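Local coordinates for protein maleate cis-trans isomerase (Pseudomonas putida, PDB 4FQ5) that probably catalyses the cis-trans isomerisation of maleate to fumarate and is captured here with maleic acid bound in its pocket, at residues A155-Y160 / V222-L227; G203-M208 / I216-A221; N38-T43 / A192-D197. The protein carries 1 engineered substitution. All blocks are in the same frame, centred on the assembly; numbering follows the deposited sequence.

In the fold
Contacts 1 and 2 each have one segment in the same parallel sheet, where strands 153-158 and 215-217 are neighbours. Their centres lie about 8 Å apart. Val217 of one strand probably bonds to Ala155 and Val157 of the other, with Val217 N 2.8 Å from Ala155 O and Val217 O 2.9 Å from Val157 N. Contact 3 brings in helix 190-194 and the loop that leads into helix 41-52, its centre about 10 Å from that of contact 1. Gln223 ties contact 1 to contact 3; its OE1 is 2.9 Å from Ile39 N, a probable hydrogen bond. All three contacts reach maleic acid. Contacts 1 and 3 bond to it, while contact 2 brings up the engineered Ala221.

Contact 1: A155-Y160 / V222-L227; sequences AVVTPY and VQMPSL. With MAE (maleic acid), chain C.
Met224 lies against Val157 and Pro159, where strand 153-158, in the parallel sheet of an alpha/beta fold, runs out into the maleic acid pocket. This end of the contact is fully apolar. Met224 SD sits 4.0 Å from Pro159 CB. The chain then bends at its last torsion (chi3 71°) and brings Met224 CE to 4.1 Å from Val157 CG1, the two side chains crossing at about a right angle. Val193 and Leu201 also touch Met224, and the contact is buried.

The other end is looser between the two segments. Tyr160 and Val222 do not meet directly; the ligand bridges them. Tyr160 OH donates to MAE O3 at 2.6 Å, and O3 lies at the ring edge, near its plane. Pro159 CD lies 4.0 Å above the plane of the Tyr160 ring, over its centre. A phenylalanine in place of Tyr160 would probably leave MAE O3 without this donor and the carboxylate less firmly fixed. Thr158 OG1 accepts from Tyr160 N in an ST turn and also bonds to Thr165. From the facing loop, Val222 N donates to MAE O4 at 2.9 Å, and Gln223 N donates to MAE O2, also at 2.9 Å.

Contact 2: G203-M208 / I216-A221; sequences GIIASM and IVISAA. Engineered in segment 216-221: Ala221 (natural residue Cys). With MAE (maleic acid), chain C.
Ile205 turns CG1 anti to its carbonyl carbon (chi1 -71°), and an extended chi2 carries CD1 out to Ile216 and Ile218. Ile218 sets CG1 anti to its backbone N (chi1 -169°), beside the carbonyl carbon, where it meets that methyl.

Ile205 CD1 is the atom that does most of the touching. It lies 3.6 Å from Ile218 CG1 and 3.9 Å from Ile218 CD1. It also rests 3.9 Å from Ile216 CG2. A second touch with Ile216 is longer, with Ile205 CG2 at 4.2 Å from Ile216 CD1. Ile205 crosses Ile218 at about a right angle and Ile216 at a slant. No hydrogen bond joins the two segments; the three buried isoleucines meet through carbon alone.

The contact sets helix 201-206 against strand 215-217, an inner strand of the parallel sheet. The chain leaves this helix, passes through a short loop and enters the strand, as in an alpha/beta fold. Val157 of the neighbouring strand also touches Ile205. Val233 and Thr237 of helix 230-237 pack on Ile205 too, and Val233 reaches Ile218 as well.

At Ile218 the chain turns a corner and then heads for the ligand. Ser219 OG donates to Ala221 O at 2.6 Å, tilted 25° from the carbonyl plane, so a side chain ties down the backbone at the edge of the pocket. Ala221 is an engineered residue, a cysteine in the natural sequence, at the position predicted to be the proton donor. The methyl carbon Ala221 CB stands 3.8 Å from MAE O3. Pro159 and Tyr160 also pack against this alanine.

Contact 3: N38-T43 / A192-D197; sequences NITMET and AVAAHD. With MAE (maleic acid), chain C.
Ile39 and Ala194 make the apolar part of this contact. Ile39 CD1 lies 3.7 Å from Ala194 CB, and Ile39 CG1 is 3.8 Å from the same methyl. The branch reaches it because CG1 stands between the backbone N and the carbonyl carbon (chi1 54°). Thr40 adds only a long approach, with OG1 at 4.4 Å from Ala194 CB. That hydroxyl is hydrogen-bonded to the backbone O of Gln223.

No hydrogen bond crosses between the segments; those that matter lie within 38-43 and to the ligand. Asn38 OD1 accepts from Met41 N at 2.9 Å, in the carbonyl plane, which forms an Asx motif. This bond helps to fix the rotation of the amide, and Asn38 ND2 then donates to MAE O1 at 2.7 Å with an N-H...O angle of 160°. Thr43 OG1 donates to Ile39 O at 2.8 Å.

Charge appears at Glu42, which forms a salt bridge with Arg66 and a hydrogen bond to His63 of the second subunit. The contact joins the loop between strand 27-35 and helix 41-52, beside the second subunit, to helix 190-194, with Gln223 of the loop before helix 230-237 bonded to Ile39 and Thr40.

Contact 1: A155-Y160 / V222-L227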
ATOM      1  N   ALA A 155     -28.931  17.908  -2.820  1.00 35.39           N
ATOM      2  CA  ALA A 155     -28.254  19.182  -3.010  1.00 34.44           C
ATOM      3  C   ALA A 155     -27.019  18.917  -3.856  1.00 33.45           C
ATOM      4  O   ALA A 155     -26.446  17.834  -3.785  1.00 32.76           O
ATOM      5  CB  ALA A 155     -27.885  19.812  -1.678  1.00 34.67           C
ATOM      6  N   VAL A 156     -26.621  19.891  -4.672  1.00 33.20           N
ATOM      7  CA  VAL A 156     -25.599  19.664  -5.702  1.00 32.18           C
ATOM      8  C   VAL A 156     -24.609  20.816  -5.800  1.00 31.76           C
ATOM      9  O   VAL A 156     -25.006  21.968  -5.952  1.00 33.56           O
ATOM     10  CB  VAL A 156     -26.243  19.474  -7.109  1.00 32.44           C
ATOM     11  CG1 VAL A 156     -25.177  19.194  -8.163  1.00 31.93           C
ATOM     12  CG2 VAL A 156     -27.266  18.355  -7.097  1.00 32.10           C
ATOM     13  N   VAL A 157     -23.320  20.502  -5.739  1.00 29.90           N
ATOM     14  CA  VAL A 157     -22.283  21.486  -6.039  1.00 29.58           C
ATOM     15  C   VAL A 157     -21.652  21.136  -7.387  1.00 29.23           C
ATOM     16  O   VAL A 157     -21.372  19.968  -7.657  1.00 28.31           O
ATOM     17  CB  VAL A 157     -21.187  21.521  -4.948  1.00 29.52           C
ATOM     18  CG1 VAL A 157     -20.211  22.662  -5.206  1.00 29.02           C
ATOM     19  CG2 VAL A 157     -21.808  21.633  -3.554  1.00 29.67           C
ATOM     20  N   THR A 158     -21.445  22.144  -8.232  1.00 29.51           N
ATOM     21  CA  THR A 158     -20.747  21.956  -9.509  1.00 29.71           C
ATOM     22  C   THR A 158     -19.698  23.057  -9.698  1.00 29.78           C
ATOM     23  O   THR A 158     -19.774  24.098  -9.044  1.00 30.69           O
ATOM     24  CB  THR A 158     -21.710  21.993 -10.721  1.00 30.40           C
ATOM     25  OG1 THR A 158     -21.828  23.341 -11.198  1.00 32.60           O
ATOM     26  CG2 THR A 158     -23.093  21.447 -10.381  1.00 30.01           C
ATOM     27  N   PRO A 159     -18.714  22.835 -10.592  1.00 29.70           N
ATOM     28  CA  PRO A 159     -17.776  23.895 -10.934  1.00 30.32           C
ATOM     29  C   PRO A 159     -18.145  24.649 -12.216  1.00 30.65           C
ATOM     30  O   PRO A 159     -17.462  25.610 -12.579  1.00 31.75           O
ATOM     31  CB  PRO A 159     -16.479  23.128 -11.158  1.00 29.68           C
ATOM     32  CG  PRO A 159     -16.934  21.838 -11.755  1.00 29.04           C
ATOM     33  CD  PRO A 159     -18.288  21.539 -11.157  1.00 29.26           C
ATOM     34  N   TYR A 160     -19.218  24.220 -12.874  1.00 30.62           N
ATOM     35  CA  TYR A 160     -19.565  24.706 -14.207  1.00 31.55           C
ATOM     36  C   TYR A 160     -20.096  26.132 -14.218  1.00 32.59           C
ATOM     37  O   TYR A 160     -20.549  26.656 -13.195  1.00 32.16           O
ATOM     38  CB  TYR A 160     -20.645  23.832 -14.860  1.00 30.68           C
ATOM     39  CG  TYR A 160     -20.511  22.339 -14.683  1.00 29.99           C
ATOM     40  CD1 TYR A 160     -19.354  21.657 -15.066  1.00 29.33           C
ATOM     41  CD2 TYR A 160     -21.571  21.601 -14.172  1.00 29.93           C
ATOM     42  CE1 TYR A 160     -19.257  20.281 -14.917  1.00 28.61           C
ATOM     43  CE2 TYR A 160     -21.478  20.235 -14.006  1.00 29.30           C
ATOM     44  CZ  TYR A 160     -20.325  19.580 -14.388  1.00 28.73           C
ATOM     45  OH  TYR A 160     -20.261  18.217 -14.217  1.00 28.70           O
ATOM     46  N   VAL A 222     -16.223  15.673 -12.521  1.00 29.45           N
ATOM     47  CA  VAL A 222     -15.213  14.681 -12.282  1.00 29.56           C
ATOM     48  C   VAL A 222     -13.820  15.331 -12.230  1.00 29.10           C
ATOM     49  O   VAL A 222     -12.870  14.736 -11.725  1.00 29.43           O
ATOM     50  CB  VAL A 222     -15.401  13.563 -13.333  1.00 30.91           C
ATOM     51  CG1 VAL A 222     -14.131  13.230 -14.089  1.00 31.61           C
ATOM     52  CG2 VAL A 222     -16.062  12.347 -12.699  1.00 30.32           C
ATOM     53  N   GLN A 223     -13.709  16.570 -12.711  1.00 27.43           N
ATOM     54  CA  GLN A 223     -12.449  17.316 -12.606  1.00 26.89           C
ATOM     55  C   GLN A 223     -12.228  17.975 -11.238  1.00 26.76           C
ATOM     56  O   GLN A 223     -11.089  18.119 -10.799  1.00 26.35           O
ATOM     57  CB  GLN A 223     -12.324  18.369 -13.716  1.00 27.20           C
ATOM     58  CG  GLN A 223     -11.019  19.159 -13.722  1.00 26.83           C
ATOM     59  CD  GLN A 223      -9.819  18.364 -14.212  1.00 26.72           C
ATOM     60  OE1 GLN A 223      -9.589  17.218 -13.798  1.00 25.97           O
ATOM     61  NE2 GLN A 223      -9.026  18.985 -15.082  1.00 26.89           N
ATOM     62  N   MET A 224     -13.305  18.392 -10.579  1.00 26.26           N
ATOM     63  CA  MET A 224     -13.175  19.091  -9.305  1.00 26.73           C
ATOM     64  C   MET A 224     -12.873  18.092  -8.192  1.00 25.85           C
ATOM     65  O   MET A 224     -13.688  17.217  -7.927  1.00 25.80           O
ATOM     66  CB  MET A 224     -14.452  19.864  -8.983  1.00 27.50           C
ATOM     67  CG  MET A 224     -14.338  20.666  -7.702  1.00 28.53           C
ATOM     68  SD  MET A 224     -15.698  21.809  -7.444  1.00 30.19           S
ATOM     69  CE  MET A 224     -17.058  20.717  -7.059  1.00 29.03           C
ATOM     70  N   PRO A 225     -11.695  18.213  -7.548  1.00 26.30           N
ATOM     71  CA  PRO A 225     -11.337  17.290  -6.464  1.00 26.04           C
ATOM     72  C   PRO A 225     -12.304  17.406  -5.298  1.00 26.54           C
ATOM     73  O   PRO A 225     -12.683  18.515  -4.913  1.00 26.71           O
ATOM     74  CB  PRO A 225      -9.935  17.755  -6.035  1.00 26.09           C
ATOM     75  CG  PRO A 225      -9.433  18.602  -7.148  1.00 26.57           C
ATOM     76  CD  PRO A 225     -10.641  19.215  -7.794  1.00 26.39           C
ATOM     77  N   SER A 226     -12.717  16.274  -4.745  1.00 26.13           N
ATOM     78  CA  SER A 226     -13.648  16.299  -3.629  1.00 26.20           C
ATOM     79  C   SER A 226     -13.421  15.156  -2.658  1.00 26.45           C
ATOM     80  O   SER A 226     -13.871  15.217  -1.518  1.00 26.89           O
ATOM     81  CB  SER A 226     -15.094  16.270  -4.130  1.00 25.84           C
ATOM     82  OG  SER A 226     -15.371  15.046  -4.788  1.00 25.61           O
ATOM     83  N   LEU A 227     -12.721  14.117  -3.110  1.00 26.53           N
ATOM     84  CA  LEU A 227     -12.551  12.908  -2.303  1.00 26.79           C
ATOM     85  C   LEU A 227     -12.073  13.183  -0.871  1.00 27.40           C
ATOM     86  O   LEU A 227     -12.613  12.627   0.080  1.00 27.80           O
ATOM     87  CB  LEU A 227     -11.631  11.903  -3.006  1.00 26.85           C
ATOM     88  CG  LEU A 227     -11.380  10.564  -2.300  1.00 26.45           C
ATOM     89  CD1 LEU A 227     -12.690   9.869  -1.972  1.00 26.45           C
ATOM     90  CD2 LEU A 227     -10.492   9.673  -3.160  1.00 26.49           C
TER
HETATM   91  C1  MAE C 301     -14.582  17.122 -16.258  1.00 36.17           C
HETATM   92  O1  MAE C 301     -13.360  17.063 -16.468  1.00 33.92           O
HETATM   93  O2  MAE C 301     -15.078  17.408 -15.158  1.00 35.49           O
HETATM   94  C2  MAE C 301     -15.483  16.865 -17.392  1.00 35.69           C
HETATM   95  C3  MAE C 301     -16.770  16.594 -17.282  1.00 35.20           C
HETATM   96  C4  MAE C 301     -17.510  16.479 -16.004  1.00 35.48           C
HETATM   97  O3  MAE C 301     -18.361  17.326 -15.751  1.00 35.42           O
HETATM   98  O4  MAE C 301     -17.315  15.538 -15.227  1.00 35.24           O

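Contact 2: G203-M208 / I216-A221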
ATOM      1  N   GLY A 203     -17.199  24.536   3.571  1.00 36.99           N
ATOM      2  CA  GLY A 203     -17.778  25.856   3.831  1.00 38.16           C
ATOM      3  C   GLY A 203     -18.848  26.237   2.821  1.00 38.79           C
ATOM      4  O   GLY A 203     -19.830  26.891   3.167  1.00 39.93           O
ATOM      5  N   ILE A 204     -18.648  25.837   1.566  1.00 37.63           N
ATOM      6  CA  ILE A 204     -19.655  26.025   0.519  1.00 37.36           C
ATOM      7  C   ILE A 204     -20.925  25.257   0.877  1.00 37.02           C
ATOM      8  O   ILE A 204     -22.030  25.809   0.849  1.00 36.37           O
ATOM      9  CB  ILE A 204     -19.105  25.610  -0.870  1.00 36.71           C
ATOM     10  CG1 ILE A 204     -18.101  26.655  -1.364  1.00 36.98           C
ATOM     11  CG2 ILE A 204     -20.236  25.424  -1.875  1.00 37.22           C
ATOM     12  CD1 ILE A 204     -17.161  26.181  -2.457  1.00 37.25           C
ATOM     13  N   ILE A 205     -20.760  23.991   1.247  1.00 36.83           N
ATOM     14  CA  ILE A 205     -21.890  23.138   1.612  1.00 37.09           C
ATOM     15  C   ILE A 205     -22.591  23.628   2.892  1.00 38.46           C
ATOM     16  O   ILE A 205     -23.821  23.555   3.000  1.00 37.46           O
ATOM     17  CB  ILE A 205     -21.467  21.650   1.682  1.00 37.07           C
ATOM     18  CG1 ILE A 205     -21.210  21.132   0.258  1.00 37.18           C
ATOM     19  CG2 ILE A 205     -22.525  20.801   2.378  1.00 36.01           C
ATOM     20  CD1 ILE A 205     -20.540  19.779   0.178  1.00 36.76           C
ATOM     21  N   ALA A 206     -21.807  24.148   3.837  1.00 39.66           N
ATOM     22  CA  ALA A 206     -22.343  24.752   5.062  1.00 41.96           C
ATOM     23  C   ALA A 206     -23.260  25.948   4.772  1.00 44.01           C
ATOM     24  O   ALA A 206     -24.223  26.183   5.497  1.00 45.36           O
ATOM     25  CB  ALA A 206     -21.209  25.172   5.988  1.00 41.19           C
ATOM     26  N   SER A 207     -22.952  26.695   3.712  1.00 45.54           N
ATOM     27  CA  SER A 207     -23.753  27.856   3.324  1.00 48.13           C
ATOM     28  C   SER A 207     -24.862  27.502   2.323  1.00 50.02           C
ATOM     29  O   SER A 207     -25.392  28.373   1.630  1.00 52.78           O
ATOM     30  CB  SER A 207     -22.852  28.970   2.790  1.00 48.76           C
ATOM     31  OG  SER A 207     -22.103  28.527   1.675  1.00 49.59           O
ATOM     32  N   MET A 208     -25.198  26.216   2.256  1.00 49.49           N
ATOM     33  CA  MET A 208     -26.342  25.727   1.498  1.00 49.95           C
ATOM     34  C   MET A 208     -27.307  25.085   2.475  1.00 51.41           C
ATOM     35  O   MET A 208     -26.898  24.608   3.534  1.00 51.24           O
ATOM     36  CB  MET A 208     -25.913  24.668   0.478  1.00 48.77           C
ATOM     37  CG  MET A 208     -25.031  25.167  -0.650  1.00 47.77           C
ATOM     38  SD  MET A 208     -24.375  23.807  -1.645  1.00 50.01           S
ATOM     39  CE  MET A 208     -25.881  23.085  -2.295  1.00 46.09           C
ATOM     40  N   ILE A 216     -26.075  14.648  -0.490  1.00 34.26           N
ATOM     41  CA  ILE A 216     -25.349  15.804  -0.992  1.00 32.71           C
ATOM     42  C   ILE A 216     -24.395  15.333  -2.079  1.00 32.22           C
ATOM     43  O   ILE A 216     -23.606  14.396  -1.873  1.00 31.62           O
ATOM     44  CB  ILE A 216     -24.573  16.524   0.136  1.00 33.23           C
ATOM     45  CG1 ILE A 216     -25.543  17.089   1.183  1.00 33.76           C
ATOM     46  CG2 ILE A 216     -23.698  17.639  -0.422  1.00 32.53           C
ATOM     47  CD1 ILE A 216     -24.917  17.353   2.543  1.00 34.61           C
ATOM     48  N   VAL A 217     -24.495  15.967  -3.246  1.00 30.51           N
ATOM     49  CA  VAL A 217     -23.560  15.729  -4.332  1.00 29.74           C
ATOM     50  C   VAL A 217     -22.492  16.801  -4.213  1.00 29.60           C
ATOM     51  O   VAL A 217     -22.700  17.950  -4.623  1.00 29.30           O
ATOM     52  CB  VAL A 217     -24.249  15.773  -5.717  1.00 29.57           C
ATOM     53  CG1 VAL A 217     -23.233  15.575  -6.833  1.00 29.00           C
ATOM     54  CG2 VAL A 217     -25.338  14.711  -5.803  1.00 29.77           C
ATOM     55  N   ILE A 218     -21.358  16.418  -3.626  1.00 28.42           N
ATOM     56  CA  ILE A 218     -20.261  17.341  -3.340  1.00 28.02           C
ATOM     57  C   ILE A 218     -19.561  17.819  -4.618  1.00 27.87           C
ATOM     58  O   ILE A 218     -18.973  18.899  -4.639  1.00 27.71           O
ATOM     59  CB  ILE A 218     -19.246  16.725  -2.334  1.00 27.98           C
ATOM     60  CG1 ILE A 218     -18.249  17.776  -1.836  1.00 28.63           C
ATOM     61  CG2 ILE A 218     -18.528  15.514  -2.932  1.00 26.88           C
ATOM     62  CD1 ILE A 218     -17.543  17.406  -0.542  1.00 28.63           C
ATOM     63  N   SER A 219     -19.614  16.998  -5.667  1.00 27.43           N
ATOM     64  CA  SER A 219     -19.155  17.399  -6.995  1.00 27.40           C
ATOM     65  C   SER A 219     -19.898  16.601  -8.050  1.00 27.67           C
ATOM     66  O   SER A 219     -19.835  15.363  -8.062  1.00 27.25           O
ATOM     67  CB  SER A 219     -17.643  17.196  -7.163  1.00 27.72           C
ATOM     68  OG  SER A 219     -17.227  17.662  -8.443  1.00 28.38           O
ATOM     69  N   ALA A 220     -20.618  17.310  -8.919  1.00 27.39           N
ATOM     70  CA  ALA A 220     -21.249  16.692 -10.085  1.00 27.91           C
ATOM     71  C   ALA A 220     -20.205  16.484 -11.170  1.00 28.09           C
ATOM     72  O   ALA A 220     -20.379  15.660 -12.063  1.00 29.75           O
ATOM     73  CB  ALA A 220     -22.388  17.561 -10.606  1.00 27.78           C
ATOM     74  N   ALA A 221     -19.119  17.242 -11.084  1.00 28.19           N
ATOM     75  CA  ALA A 221     -18.028  17.148 -12.037  1.00 28.71           C
ATOM     76  C   ALA A 221     -16.960  16.189 -11.557  1.00 29.66           C
ATOM     77  O   ALA A 221     -16.780  15.958 -10.357  1.00 30.77           O
ATOM     78  CB  ALA A 221     -17.418  18.511 -12.289  1.00 27.92           C
TER
HETATM   79  C1  MAE C 301     -14.582  17.122 -16.258  1.00 36.17           C
HETATM   80  O1  MAE C 301     -13.360  17.063 -16.468  1.00 33.92           O
HETATM   81  O2  MAE C 301     -15.078  17.408 -15.158  1.00 35.49           O
HETATM   82  C2  MAE C 301     -15.483  16.865 -17.392  1.00 35.69           C
HETATM   83  C3  MAE C 301     -16.770  16.594 -17.282  1.00 35.20           C
HETATM   84  C4  MAE C 301     -17.510  16.479 -16.004  1.00 35.48           C
HETATM   85  O3  MAE C 301     -18.361  17.326 -15.751  1.00 35.42           O
HETATM   86  O4  MAE C 301     -17.315  15.538 -15.227  1.00 35.24           O

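Contact 3: N38-T43 / A192-D197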
ATOM      1  N   ASN A  38      -8.466  16.474 -18.083  1.00 24.65           N
ATOM      2  CA  ASN A  38      -8.891  15.931 -16.800  1.00 25.05           C
ATOM      3  C   ASN A  38      -7.742  15.178 -16.130  1.00 24.79           C
ATOM      4  O   ASN A  38      -7.084  14.351 -16.763  1.00 24.02           O
ATOM      5  CB  ASN A  38     -10.126  15.035 -16.965  1.00 24.78           C
ATOM      6  CG  ASN A  38     -10.728  14.609 -15.636  1.00 25.17           C
ATOM      7  OD1 ASN A  38     -10.176  13.772 -14.932  1.00 24.92           O
ATOM      8  ND2 ASN A  38     -11.875  15.184 -15.292  1.00 25.95           N
ATOM      9  N   ILE A  39      -7.504  15.488 -14.856  1.00 25.26           N
ATOM     10  CA  ILE A  39      -6.473  14.818 -14.052  1.00 25.08           C
ATOM     11  C   ILE A  39      -7.074  14.143 -12.816  1.00 24.68           C
ATOM     12  O   ILE A  39      -6.469  13.241 -12.228  1.00 24.46           O
ATOM     13  CB  ILE A  39      -5.346  15.783 -13.608  1.00 26.44           C
ATOM     14  CG1 ILE A  39      -5.912  17.016 -12.894  1.00 26.83           C
ATOM     15  CG2 ILE A  39      -4.472  16.186 -14.792  1.00 26.35           C
ATOM     16  CD1 ILE A  39      -4.936  17.661 -11.928  1.00 28.63           C
ATOM     17  N   THR A  40      -8.274  14.569 -12.439  1.00 24.22           N
ATOM     18  CA  THR A  40      -8.874  14.148 -11.172  1.00 24.15           C
ATOM     19  C   THR A  40      -9.486  12.750 -11.229  1.00 24.26           C
ATOM     20  O   THR A  40      -9.397  12.003 -10.256  1.00 23.59           O
ATOM     21  CB  THR A  40      -9.879  15.203 -10.664  1.00 24.02           C
ATOM     22  OG1 THR A  40      -9.193  16.445 -10.487  1.00 23.98           O
ATOM     23  CG2 THR A  40     -10.526  14.796  -9.339  1.00 23.54           C
ATOM     24  N   MET A  41     -10.095  12.387 -12.358  1.00 24.38           N
ATOM     25  CA  MET A  41     -10.637  11.039 -12.506  1.00 25.38           C
ATOM     26  C   MET A  41      -9.540   9.988 -12.338  1.00 24.36           C
ATOM     27  O   MET A  41      -9.730   8.992 -11.633  1.00 23.51           O
ATOM     28  CB  MET A  41     -11.352  10.850 -13.848  1.00 28.20           C
ATOM     29  CG  MET A  41     -12.153   9.554 -13.932  1.00 30.84           C
ATOM     30  SD  MET A  41     -13.832   9.658 -13.265  1.00 37.69           S
ATOM     31  CE  MET A  41     -13.575  10.458 -11.693  1.00 35.10           C
ATOM     32  N   GLU A  42      -8.398  10.234 -12.975  1.00 23.47           N
ATOM     33  CA  GLU A  42      -7.228   9.370 -12.861  1.00 23.74           C
ATOM     34  C   GLU A  42      -6.525   9.452 -11.495  1.00 23.85           C
ATOM     35  O   GLU A  42      -5.568   8.722 -11.244  1.00 23.52           O
ATOM     36  CB  GLU A  42      -6.248   9.659 -13.997  1.00 23.64           C
ATOM     37  CG  GLU A  42      -6.749   9.135 -15.344  1.00 23.76           C
ATOM     38  CD  GLU A  42      -6.113   9.832 -16.530  1.00 23.95           C
ATOM     39  OE1 GLU A  42      -5.886  11.064 -16.482  1.00 23.78           O
ATOM     40  OE2 GLU A  42      -5.835   9.141 -17.522  1.00 23.27           O
ATOM     41  N   THR A  43      -7.012  10.332 -10.625  1.00 23.21           N
ATOM     42  CA  THR A  43      -6.490  10.456  -9.266  1.00 23.31           C
ATOM     43  C   THR A  43      -7.430   9.788  -8.270  1.00 22.98           C
ATOM     44  O   THR A  43      -7.005   8.957  -7.473  1.00 22.84           O
ATOM     45  CB  THR A  43      -6.247  11.937  -8.900  1.00 23.62           C
ATOM     46  OG1 THR A  43      -5.319  12.490  -9.839  1.00 23.64           O
ATOM     47  CG2 THR A  43      -5.655  12.082  -7.478  1.00 24.46           C
ATOM     48  N   ALA A 192      -8.119  25.004 -14.316  1.00 33.76           N
ATOM     49  CA  ALA A 192      -8.466  25.803 -13.139  1.00 33.20           C
ATOM     50  C   ALA A 192      -9.448  25.058 -12.226  1.00 32.55           C
ATOM     51  O   ALA A 192      -9.375  25.186 -11.002  1.00 32.59           O
ATOM     52  CB  ALA A 192      -9.005  27.164 -13.537  1.00 33.99           C
ATOM     53  N   VAL A 193     -10.346  24.263 -12.815  1.00 31.58           N
ATOM     54  CA  VAL A 193     -11.273  23.435 -12.026  1.00 30.38           C
ATOM     55  C   VAL A 193     -10.489  22.448 -11.149  1.00 30.58           C
ATOM     56  O   VAL A 193     -10.810  22.264  -9.967  1.00 30.37           O
ATOM     57  CB  VAL A 193     -12.293  22.680 -12.912  1.00 30.11           C
ATOM     58  CG1 VAL A 193     -13.121  21.696 -12.090  1.00 29.44           C
ATOM     59  CG2 VAL A 193     -13.211  23.653 -13.647  1.00 30.23           C
ATOM     60  N   ALA A 194      -9.456  21.831 -11.725  1.00 30.10           N
ATOM     61  CA  ALA A 194      -8.574  20.923 -10.982  1.00 30.91           C
ATOM     62  C   ALA A 194      -7.836  21.616  -9.836  1.00 31.39           C
ATOM     63  O   ALA A 194      -7.479  20.975  -8.849  1.00 31.55           O
ATOM     64  CB  ALA A 194      -7.582  20.253 -11.920  1.00 30.26           C
ATOM     65  N   ALA A 195      -7.619  22.924  -9.970  1.00 32.87           N
ATOM     66  CA  ALA A 195      -6.860  23.691  -8.983  1.00 34.21           C
ATOM     67  C   ALA A 195      -7.711  24.158  -7.798  1.00 34.30           C
ATOM     68  O   ALA A 195      -7.171  24.676  -6.821  1.00 35.81           O
ATOM     69  CB  ALA A 195      -6.153  24.872  -9.640  1.00 33.94           C
ATOM     70  N   HIS A 196      -9.029  23.971  -7.885  1.00 33.23           N
ATOM     71  CA  HIS A 196      -9.941  24.359  -6.807  1.00 33.27           C
ATOM     72  C   HIS A 196      -9.670  23.564  -5.561  1.00 33.42           C
ATOM     73  O   HIS A 196      -9.670  22.326  -5.584  1.00 32.39           O
ATOM     74  CB  HIS A 196     -11.401  24.202  -7.223  1.00 32.74           C
ATOM     75  CG  HIS A 196     -12.385  24.544  -6.130  1.00 32.93           C
ATOM     76  ND1 HIS A 196     -12.730  25.814  -5.834  1.00 34.39           N
ATOM     77  CD2 HIS A 196     -13.090  23.733  -5.251  1.00 32.25           C
ATOM     78  CE1 HIS A 196     -13.608  25.812  -4.814  1.00 34.03           C
ATOM     79  NE2 HIS A 196     -13.829  24.538  -4.460  1.00 34.23           N
ATOM     80  N   ASP A 197      -9.442  24.279  -4.465  1.00 33.60           N
ATOM     81  CA  ASP A 197      -9.102  23.665  -3.184  1.00 34.09           C
ATOM     82  C   ASP A 197     -10.297  22.896  -2.626  1.00 33.42           C
ATOM     83  O   ASP A 197     -11.334  23.495  -2.335  1.00 34.23           O
ATOM     84  CB  ASP A 197      -8.638  24.749  -2.201  1.00 35.30           C
ATOM     85  CG  ASP A 197      -8.031  24.182  -0.924  1.00 36.08           C
ATOM     86  OD1 ASP A 197      -8.337  23.029  -0.526  1.00 36.80           O
ATOM     87  OD2 ASP A 197      -7.247  24.917  -0.300  1.00 36.74           O
TER
HETATM   88  C1  MAE C 301     -14.582  17.122 -16.258  1.00 36.17           C
HETATM   89  O1  MAE C 301     -13.360  17.063 -16.468  1.00 33.92           O
HETATM   90  O2  MAE C 301     -15.078  17.408 -15.158  1.00 35.49           O
HETATM   91  C2  MAE C 301     -15.483  16.865 -17.392  1.00 35.69           C
HETATM   92  C3  MAE C 301     -16.770  16.594 -17.282  1.00 35.20           C
HETATM   93  C4  MAE C 301     -17.510  16.479 -16.004  1.00 35.48           C
HETATM   94  O3  MAE C 301     -18.361  17.326 -15.751  1.00 35.42           O
HETATM   95  O4  MAE C 301     -17.315  15.538 -15.227  1.00 35.24           O